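Local coordinates for protein NADH oxidoreductase (Mesorhizobium loti, PDB 3PI7) that probably binds NADPH and works as an NAD(P)H-dependent oxidoreductase, perhaps a quinone reductase, built from a GroES-like domain and a Rossmann-fold domain, at residues A[242-247]-A[264-269]; A[12-17]-A[37-42]; A[148-153]-A[178-183]. All blocks are in the same frame, centred on the assembly; numbering follows the deposited sequence.

Contact 1. Residues A[242-247]-A[264-269]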
loop_
_atom_site.group_PDB
_atom_site.type_symbol
_atom_site.label_atom_id
_atom_site.label_comp_id
_atom_site.label_asym_id
_atom_site.label_seq_id
_atom_site.Cartn_x
_atom_site.Cartn_y
_atom_site.Cartn_z
ATOM N N THR A 242 -9.184 -0.300 -9.994
ATOM C CA THR A 242 -8.072 -1.224 -9.808
ATOM C C THR A 242 -7.711 -1.769 -11.187
ATOM O O THR A 242 -7.903 -1.063 -12.182
ATOM C CB THR A 242 -8.288 -2.298 -8.709
ATOM O OG1 THR A 242 -9.085 -3.377 -9.212
ATOM C CG2 THR A 242 -8.887 -1.719 -7.435
ATOM N N GLY A 243 -7.080 -2.941 -11.223
ATOM C CA GLY A 243 -6.623 -3.559 -12.462
ATOM C C GLY A 243 -5.508 -2.798 -13.157
ATOM O O GLY A 243 -4.883 -1.903 -12.571
ATOM N N PRO A 244 -5.285 -3.141 -14.438
ATOM C CA PRO A 244 -4.201 -2.511 -15.235
ATOM C C PRO A 244 -4.255 -0.995 -15.344
ATOM O O PRO A 244 -3.193 -0.347 -15.350
ATOM C CB PRO A 244 -4.392 -3.129 -16.625
ATOM C CG PRO A 244 -5.053 -4.436 -16.366
ATOM C CD PRO A 244 -5.964 -4.216 -15.197
ATOM N N LEU A 245 -5.472 -0.411 -15.447
ATOM C CA LEU A 245 -5.586 1.047 -15.524
ATOM C C LEU A 245 -5.008 1.683 -14.278
ATOM O O LEU A 245 -4.188 2.597 -14.362
ATOM C CB LEU A 245 -7.054 1.467 -15.671
ATOM C CG LEU A 245 -7.362 2.950 -15.598
ATOM C CD1 LEU A 245 -6.633 3.717 -16.691
ATOM C CD2 LEU A 245 -8.844 3.180 -15.641
ATOM N N ALA A 246 -5.415 1.182 -13.113
ATOM C CA ALA A 246 -4.924 1.772 -11.867
ATOM C C ALA A 246 -3.421 1.495 -11.671
ATOM O O ALA A 246 -2.709 2.344 -11.122
ATOM C CB ALA A 246 -5.740 1.259 -10.707
ATOM N N SER A 247 -2.954 0.325 -12.135
ATOM C CA SER A 247 -1.541 -0.057 -12.068
ATOM C C SER A 247 -0.696 0.962 -12.835
ATOM O O SER A 247 0.338 1.411 -12.328
ATOM C CB SER A 247 -1.342 -1.452 -12.650
ATOM O OG SER A 247 0.041 -1.763 -12.689
ATOM N N ARG A 264 -13.587 -1.960 -6.825
ATOM C CA ARG A 264 -12.874 -2.923 -7.683
ATOM C C ARG A 264 -13.702 -3.175 -8.921
ATOM O O ARG A 264 -14.125 -4.297 -9.162
ATOM C CB ARG A 264 -12.587 -4.234 -6.918
ATOM C CG ARG A 264 -11.430 -5.032 -7.545
ATOM C CD ARG A 264 -11.443 -6.509 -7.196
ATOM N NE ARG A 264 -10.421 -7.228 -7.956
ATOM C CZ ARG A 264 -10.048 -8.482 -7.720
ATOM N NH1 ARG A 264 -10.577 -9.159 -6.709
ATOM N NH2 ARG A 264 -9.096 -9.045 -8.451
ATOM N N LEU A 265 -13.964 -2.125 -9.710
ATOM C CA LEU A 265 -14.771 -2.273 -10.900
ATOM C C LEU A 265 -14.120 -3.198 -11.930
ATOM O O LEU A 265 -14.841 -3.848 -12.680
ATOM C CB LEU A 265 -15.065 -0.925 -11.544
ATOM C CG LEU A 265 -15.999 0.006 -10.774
ATOM C CD1 LEU A 265 -16.120 1.328 -11.498
ATOM C CD2 LEU A 265 -17.394 -0.638 -10.523
ATOM N N ASP A 266 -12.783 -3.249 -11.975
ATOM C CA ASP A 266 -12.091 -4.142 -12.897
ATOM C C ASP A 266 -11.571 -5.325 -12.097
ATOM O O ASP A 266 -10.686 -5.126 -11.277
ATOM C CB ASP A 266 -10.946 -3.437 -13.658
ATOM C CG ASP A 266 -10.268 -4.305 -14.706
ATOM O OD1 ASP A 266 -10.700 -5.462 -14.894
ATOM O OD2 ASP A 266 -9.353 -3.804 -15.390
ATOM N N PRO A 267 -12.055 -6.563 -12.350
ATOM C CA PRO A 267 -11.510 -7.722 -11.622
ATOM C C PRO A 267 -10.180 -8.224 -12.191
ATOM O O PRO A 267 -9.587 -9.118 -11.584
ATOM C CB PRO A 267 -12.598 -8.779 -11.786
ATOM C CG PRO A 267 -13.203 -8.466 -13.100
ATOM C CD PRO A 267 -13.127 -6.969 -13.284
ATOM N N ASP A 268 -9.700 -7.679 -13.342
ATOM C CA ASP A 268 -8.406 -8.107 -13.894
ATOM C C ASP A 268 -7.273 -7.851 -12.873
ATOM O O ASP A 268 -7.419 -7.001 -12.001
ATOM C CB ASP A 268 -8.097 -7.423 -15.229
ATOM C CG ASP A 268 -8.857 -7.996 -16.407
ATOM O OD1 ASP A 268 -9.713 -8.890 -16.191
ATOM O OD2 ASP A 268 -8.646 -7.509 -17.537
ATOM N N ALA A 269 -6.189 -8.640 -12.946
ATOM C CA ALA A 269 -5.073 -8.576 -11.990
ATOM C C ALA A 269 -4.587 -7.156 -11.761
ATOM O O ALA A 269 -4.354 -6.411 -12.721
ATOM C CB ALA A 269 -3.911 -9.450 -12.484
HETATM O O HOH W 1 -8.183 -1.548 -14.981
HETATM O O HOH W 2 -8.217 -6.236 -9.625
#

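Contact 2. Residues A[12-17]-A[37-42]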
loop_
_atom_site.group_PDB
_atom_site.type_symbol
_atom_site.label_atom_id
_atom_site.label_comp_id
_atom_site.label_asym_id
_atom_site.label_seq_id
_atom_site.Cartn_x
_atom_site.Cartn_y
_atom_site.Cartn_z
ATOM N N LYS A 12 -43.895 -6.129 -0.742
ATOM C CA LYS A 12 -43.153 -6.564 -1.907
ATOM C C LYS A 12 -41.706 -6.120 -1.711
ATOM O O LYS A 12 -41.450 -5.115 -1.045
ATOM C CB LYS A 12 -43.739 -6.079 -3.244
ATOM C CG LYS A 12 -43.927 -4.590 -3.447
ATOM C CD LYS A 12 -44.532 -4.342 -4.834
ATOM C CE LYS A 12 -44.421 -2.916 -5.327
ATOM N NZ LYS A 12 -45.258 -1.970 -4.550
ATOM N N ALA A 13 -40.760 -6.898 -2.256
ATOM C CA ALA A 13 -39.340 -6.630 -2.104
ATOM C C ALA A 13 -38.556 -7.349 -3.171
ATOM O O ALA A 13 -39.112 -8.249 -3.810
ATOM C CB ALA A 13 -38.875 -7.084 -0.718
ATOM N N LEU A 14 -37.283 -6.944 -3.385
ATOM C CA LEU A 14 -36.344 -7.601 -4.325
ATOM C C LEU A 14 -35.418 -8.416 -3.465
ATOM O O LEU A 14 -34.560 -7.853 -2.767
ATOM C CB LEU A 14 -35.584 -6.572 -5.185
ATOM C CG LEU A 14 -36.449 -5.577 -5.949
ATOM C CD1 LEU A 14 -35.583 -4.650 -6.760
ATOM C CD2 LEU A 14 -37.485 -6.303 -6.859
ATOM N N LEU A 15 -35.676 -9.729 -3.417
ATOM C CA LEU A 15 -35.007 -10.646 -2.513
ATOM C C LEU A 15 -33.766 -11.271 -3.073
ATOM O O LEU A 15 -33.765 -11.753 -4.201
ATOM C CB LEU A 15 -35.961 -11.760 -2.123
ATOM C CG LEU A 15 -37.352 -11.319 -1.724
ATOM C CD1 LEU A 15 -38.247 -12.528 -1.555
ATOM C CD2 LEU A 15 -37.316 -10.470 -0.464
ATOM N N LEU A 16 -32.735 -11.352 -2.236
ATOM C CA LEU A 16 -31.478 -11.995 -2.622
ATOM C C LEU A 16 -31.681 -13.467 -2.919
ATOM O O LEU A 16 -32.292 -14.190 -2.124
ATOM C CB LEU A 16 -30.447 -11.841 -1.515
ATOM C CG LEU A 16 -29.952 -10.441 -1.306
ATOM C CD1 LEU A 16 -29.390 -10.299 0.072
ATOM C CD2 LEU A 16 -28.950 -10.033 -2.404
ATOM N N VAL A 17 -31.157 -13.910 -4.069
ATOM C CA VAL A 17 -31.233 -15.308 -4.482
ATOM C C VAL A 17 -29.988 -16.011 -3.941
ATOM O O VAL A 17 -30.041 -17.185 -3.562
ATOM C CB VAL A 17 -31.345 -15.362 -6.030
ATOM C CG1 VAL A 17 -31.095 -16.754 -6.595
ATOM C CG2 VAL A 17 -32.695 -14.844 -6.481
ATOM N N LEU A 37 -31.627 -11.585 -7.862
ATOM C CA LEU A 37 -32.761 -11.076 -7.116
ATOM C C LEU A 37 -34.038 -11.613 -7.683
ATOM O O LEU A 37 -34.124 -11.858 -8.892
ATOM C CB LEU A 37 -32.778 -9.535 -7.200
ATOM C CG LEU A 37 -31.638 -8.772 -6.517
ATOM C CD1 LEU A 37 -31.703 -7.311 -6.859
ATOM C CD2 LEU A 37 -31.701 -8.933 -5.010
ATOM N N GLU A 38 -35.020 -11.791 -6.816
ATOM C CA GLU A 38 -36.344 -12.211 -7.230
ATOM C C GLU A 38 -37.346 -11.319 -6.545
ATOM O O GLU A 38 -37.178 -10.969 -5.366
ATOM C CB GLU A 38 -36.616 -13.679 -6.920
ATOM C CG GLU A 38 -36.507 -14.080 -5.460
ATOM C CD GLU A 38 -36.982 -15.488 -5.160
ATOM O OE1 GLU A 38 -37.907 -15.964 -5.853
ATOM O OE2 GLU A 38 -36.435 -16.116 -4.226
ATOM N N GLN A 39 -38.364 -10.918 -7.294
ATOM C CA GLN A 39 -39.423 -10.108 -6.721
ATOM C C GLN A 39 -40.286 -11.051 -5.912
ATOM O O GLN A 39 -40.654 -12.124 -6.391
ATOM C CB GLN A 39 -40.211 -9.380 -7.821
ATOM C CG GLN A 39 -41.263 -8.428 -7.225
ATOM C CD GLN A 39 -42.179 -7.862 -8.264
ATOM O OE1 GLN A 39 -41.749 -7.426 -9.343
ATOM N NE2 GLN A 39 -43.463 -7.831 -7.940
ATOM N N GLY A 40 -40.579 -10.682 -4.683
ATOM C CA GLY A 40 -41.423 -11.534 -3.858
ATOM C C GLY A 40 -42.239 -10.742 -2.875
ATOM O O GLY A 40 -42.064 -9.534 -2.742
ATOM N N ARG A 41 -43.169 -11.415 -2.226
ATOM C CA ARG A 41 -43.994 -10.837 -1.173
ATOM C C ARG A 41 -43.559 -11.552 0.083
ATOM O O ARG A 41 -43.567 -12.779 0.105
ATOM C CB ARG A 41 -45.504 -11.027 -1.456
ATOM C CG ARG A 41 -46.040 -10.158 -2.590
ATOM C CD ARG A 41 -47.558 -9.990 -2.542
ATOM N NE ARG A 41 -47.989 -9.155 -1.403
ATOM C CZ ARG A 41 -47.978 -7.824 -1.397
ATOM N NH1 ARG A 41 -47.552 -7.151 -2.460
ATOM N NH2 ARG A 41 -48.362 -7.158 -0.320
ATOM N N ILE A 42 -43.106 -10.811 1.090
ATOM C CA ILE A 42 -42.602 -11.401 2.322
ATOM C C ILE A 42 -43.141 -10.635 3.517
ATOM O O ILE A 42 -43.625 -9.527 3.367
ATOM C CB ILE A 42 -41.035 -11.429 2.343
ATOM C CG1 ILE A 42 -40.414 -10.025 2.244
ATOM C CG2 ILE A 42 -40.456 -12.368 1.262
ATOM C CD1 ILE A 42 -38.962 -9.989 2.842
HETATM O O HOH W 3 -34.691 -15.658 -2.377
#

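Contact 3. Residues A[148-153]-A[178-183]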
loop_
_atom_site.group_PDB
_atom_site.type_symbol
_atom_site.label_atom_id
_atom_site.label_comp_id
_atom_site.label_asym_id
_atom_site.label_seq_id
_atom_site.Cartn_x
_atom_site.Cartn_y
_atom_site.Cartn_z
ATOM N N VAL A 148 -24.445 7.573 0.994
ATOM C CA VAL A 148 -23.294 6.833 0.481
ATOM C C VAL A 148 -22.343 7.713 -0.307
ATOM O O VAL A 148 -21.208 7.894 0.130
ATOM C CB VAL A 148 -23.695 5.566 -0.320
ATOM C CG1 VAL A 148 -22.454 4.871 -0.903
ATOM C CG2 VAL A 148 -24.490 4.598 0.567
ATOM N N ASN A 149 -22.806 8.324 -1.396
ATOM C CA ASN A 149 -21.881 9.115 -2.197
ATOM C C ASN A 149 -21.517 10.434 -1.544
ATOM O O ASN A 149 -20.323 10.686 -1.468
ATOM C CB ASN A 149 -22.376 9.303 -3.620
ATOM C CG ASN A 149 -22.270 8.005 -4.411
ATOM O OD1 ASN A 149 -21.479 7.112 -4.090
ATOM N ND2 ASN A 149 -23.145 7.831 -5.378
ATOM N N PRO A 150 -22.444 11.214 -0.963
ATOM C CA PRO A 150 -22.048 12.490 -0.349
ATOM C C PRO A 150 -21.064 12.337 0.807
ATOM O O PRO A 150 -20.114 13.102 0.886
ATOM C CB PRO A 150 -23.390 13.050 0.128
ATOM C CG PRO A 150 -24.339 12.584 -0.946
ATOM C CD PRO A 150 -23.920 11.124 -1.024
ATOM N N LEU A 151 -21.265 11.335 1.701
ATOM C CA LEU A 151 -20.346 11.216 2.833
ATOM C C LEU A 151 -19.033 10.645 2.392
ATOM O O LEU A 151 -18.016 11.058 2.930
ATOM C CB LEU A 151 -20.936 10.396 3.984
ATOM C CG LEU A 151 -22.209 11.028 4.582
ATOM C CD1 LEU A 151 -22.763 10.148 5.663
ATOM C CD2 LEU A 151 -21.928 12.456 5.145
ATOM N N THR A 152 -19.024 9.746 1.384
ATOM C CA THR A 152 -17.752 9.245 0.854
ATOM C C THR A 152 -17.009 10.395 0.180
ATOM O O THR A 152 -15.779 10.479 0.312
ATOM C CB THR A 152 -18.000 8.109 -0.153
ATOM O OG1 THR A 152 -18.779 7.107 0.482
ATOM C CG2 THR A 152 -16.704 7.486 -0.679
ATOM N N ALA A 153 -17.744 11.281 -0.528
ATOM C CA ALA A 153 -17.093 12.407 -1.209
ATOM C C ALA A 153 -16.452 13.331 -0.205
ATOM O O ALA A 153 -15.334 13.794 -0.421
ATOM C CB ALA A 153 -18.083 13.189 -2.065
ATOM N N CYS A 178 -17.514 10.492 -8.166
ATOM C CA CYS A 178 -16.448 11.320 -8.737
ATOM C C CYS A 178 -16.984 12.693 -9.095
ATOM O O CYS A 178 -16.305 13.699 -8.842
ATOM C CB CYS A 178 -15.799 10.636 -9.933
ATOM S SG CYS A 178 -14.760 9.220 -9.486
ATOM N N LYS A 179 -18.218 12.763 -9.612
ATOM C CA LYS A 179 -18.805 14.048 -9.938
ATOM C C LYS A 179 -19.009 14.899 -8.688
ATOM O O LYS A 179 -18.777 16.099 -8.752
ATOM C CB LYS A 179 -20.108 13.885 -10.733
ATOM C CG LYS A 179 -19.839 13.244 -12.098
ATOM C CD LYS A 179 -20.993 13.392 -13.095
ATOM C CE LYS A 179 -22.169 12.507 -12.796
ATOM N NZ LYS A 179 -23.130 12.535 -13.934
ATOM N N LEU A 180 -19.396 14.307 -7.542
ATOM C CA LEU A 180 -19.516 15.094 -6.306
ATOM C C LEU A 180 -18.134 15.628 -5.866
ATOM O O LEU A 180 -18.012 16.769 -5.418
ATOM C CB LEU A 180 -20.116 14.243 -5.174
ATOM C CG LEU A 180 -21.599 13.866 -5.273
ATOM C CD1 LEU A 180 -21.960 12.922 -4.182
ATOM C CD2 LEU A 180 -22.487 15.084 -5.252
ATOM N N ILE A 181 -17.102 14.783 -5.951
ATOM C CA ILE A 181 -15.745 15.181 -5.547
ATOM C C ILE A 181 -15.228 16.265 -6.477
ATOM O O ILE A 181 -14.634 17.223 -6.003
ATOM C CB ILE A 181 -14.785 13.962 -5.463
ATOM C CG1 ILE A 181 -15.304 13.019 -4.367
ATOM C CG2 ILE A 181 -13.313 14.421 -5.133
ATOM C CD1 ILE A 181 -14.561 11.694 -4.217
ATOM N N ILE A 182 -15.490 16.127 -7.787
ATOM C CA ILE A 182 -15.062 17.137 -8.770
ATOM C C ILE A 182 -15.648 18.516 -8.366
ATOM O O ILE A 182 -14.905 19.502 -8.339
ATOM C CB ILE A 182 -15.414 16.732 -10.233
ATOM C CG1 ILE A 182 -14.538 15.560 -10.701
ATOM C CG2 ILE A 182 -15.190 17.934 -11.173
ATOM C CD1 ILE A 182 -15.016 14.822 -11.967
ATOM N N GLY A 183 -16.937 18.546 -8.007
ATOM C CA GLY A 183 -17.640 19.748 -7.544
ATOM C C GLY A 183 -16.985 20.392 -6.333
ATOM O O GLY A 183 -16.708 21.591 -6.343
#

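Contact 1. Residues A[242-247]-A[264-269]
T242 and G243 make the close part of this contact, lying against D266 and the backbone of D268 and A269. The hydroxyl of T242 occupies the crowded position between its own N and carbonyl carbon (chi1 81°), which brings OG1 to 3.3 Å from CG of R264 as the two side chains cross obliquely. Water 2 donates hydrogen bonds to OG1 and, at 2.6 Å, to D268 O, and accepts one from R264 NE. A threonine suits this place because its methyl packs beside R264 as its hydroxyl reaches the water. G243 follows with a positive phi of 67°, and a CB on it would collide with D266 OD2; its CA makes a CA-H...O contact to D268 O at 3.6 Å. D266 in turn is steadied by an Asx turn, its OD1 taking the D268 N-H at 2.9 Å from above the carboxylate plane. Water 1 lies between T242 O, L245 N and D266 OD2, and accepts from L245 N at 3.0 Å. The P244 ring crosses D266 at about a right angle and touches OD2 through CD at 3.4 Å. The solvent side is looser: P244, D268 and A269 are exposed, and D268 CB comes no nearer to P244 CD than 3.9 Å. Beyond the segments, T270 OG1 bonds to G243 N, and R264 NH1 forms a salt bridge with E274 of the second subunit. The contact thus joins the N-terminal part of helix 243-252, which follows strand 236-239, to the loop leaving strand 258-261, beside the other subunit.

Contact 2. Residues A[12-17]-A[37-42]
A13 and G40, then L15 and E38, form the two hydrogen-bonded pairs of a two-stranded antiparallel sheet, whose segment axes approach to 4.3 Å with 145° between their N-to-C directions. The L15 N to E38 O bond is 2.8 Å long. A13 N to G40 O and G40 N to A13 O are each 3.0 Å. G40 suits its place because a CB there would run into CD1 of L15. With CG anti to the carbonyl carbon (chi1 -46°), L15 slides past I42 in the opposite direction: CD1 meets I42 CG2 at 3.6 Å and CD2 meets I42 CD1 at 3.7 Å. An alanine in place of L15 would probably open a gap beside I42 and over G40, leaving the I42 side chain freer to turn. On the other face L16 and L37 lie side by side, their CD2 atoms 3.9 Å apart. Beside solvent-exposed E38, water 3 donates to L16 O and E38 OE2. K12 NZ, 6.0 Å from R41 NH1, pairs with the C-terminal carboxylate of P349 (OXT) and with E122, and R41 with E10. One face thus packs L14, L16 and L37 on helices 63-69 and 327-338 and, at its other end, carries K12 and R41, whose repulsion acidic partners probably ease.

Contact 3. Residues A[148-153]-A[178-183]
V148 O is gripped by two donors of the same residue one helical turn on: T152 N at 3.1 Å and T152 OG1 at 2.6 Å, which reach it from opposite faces of its carbonyl plane. The threonine hydroxyl is thus used within its own helix, and the meeting of the two helices is left to carbon. L180 supplies most of that meeting. Its CD1 nestles against the backbone between N149 and P150, 3.7 Å from P150 N, with N149 CB at the same distance and the proline ring CG slightly further off. A proline fits here because its N carries no hydrogen to be left without a partner, and the ring presents apolar CG and CD to L180 CD1. Further along, A153 faces both L180 and I181. I181 CG1, anti to the carbonyl carbon (chi1 -63°), lies 3.6 Å from A153 CB, and L180 CB comes to 3.9 Å of the same methyl. The small alanine lets the backbones close to 5.3 Å between the CA atoms of A153 and I181, while the axes of the two helical segments approach to 9.0 Å and cross at -43°. W317 touches P150 and L180, and F168 and M170 of strand 167-170 touch I181. The contact therefore rests on apolar packing, and no polar bond links the two segments; it joins helix 148-163 to the helix that follows the first strand of the Rossmann sheet.

The three contacts follow one another without touching. Contact 2 stands apart, its centre about 32 Å from that of contact 1 and about 30 Å from that of contact 3. Contacts 1 and 3 are closer, nearest atoms about 8 Å apart, and both border the parallel six-stranded sheet, whose 3-2-1-4-5-6 order marks a Rossmann fold; contact 1 lies just past the C-terminal ends of strands 236-239 and 258-261, the edge where Rossmann folds usually hold the dinucleotide. No cofactor is bound here. A glycerol, probably from the crystallisation liquor, lies about 4 Å from the L16 side chain; the potassium ion bound by D19 and Y21 is farther, about 10 Å from that of V17.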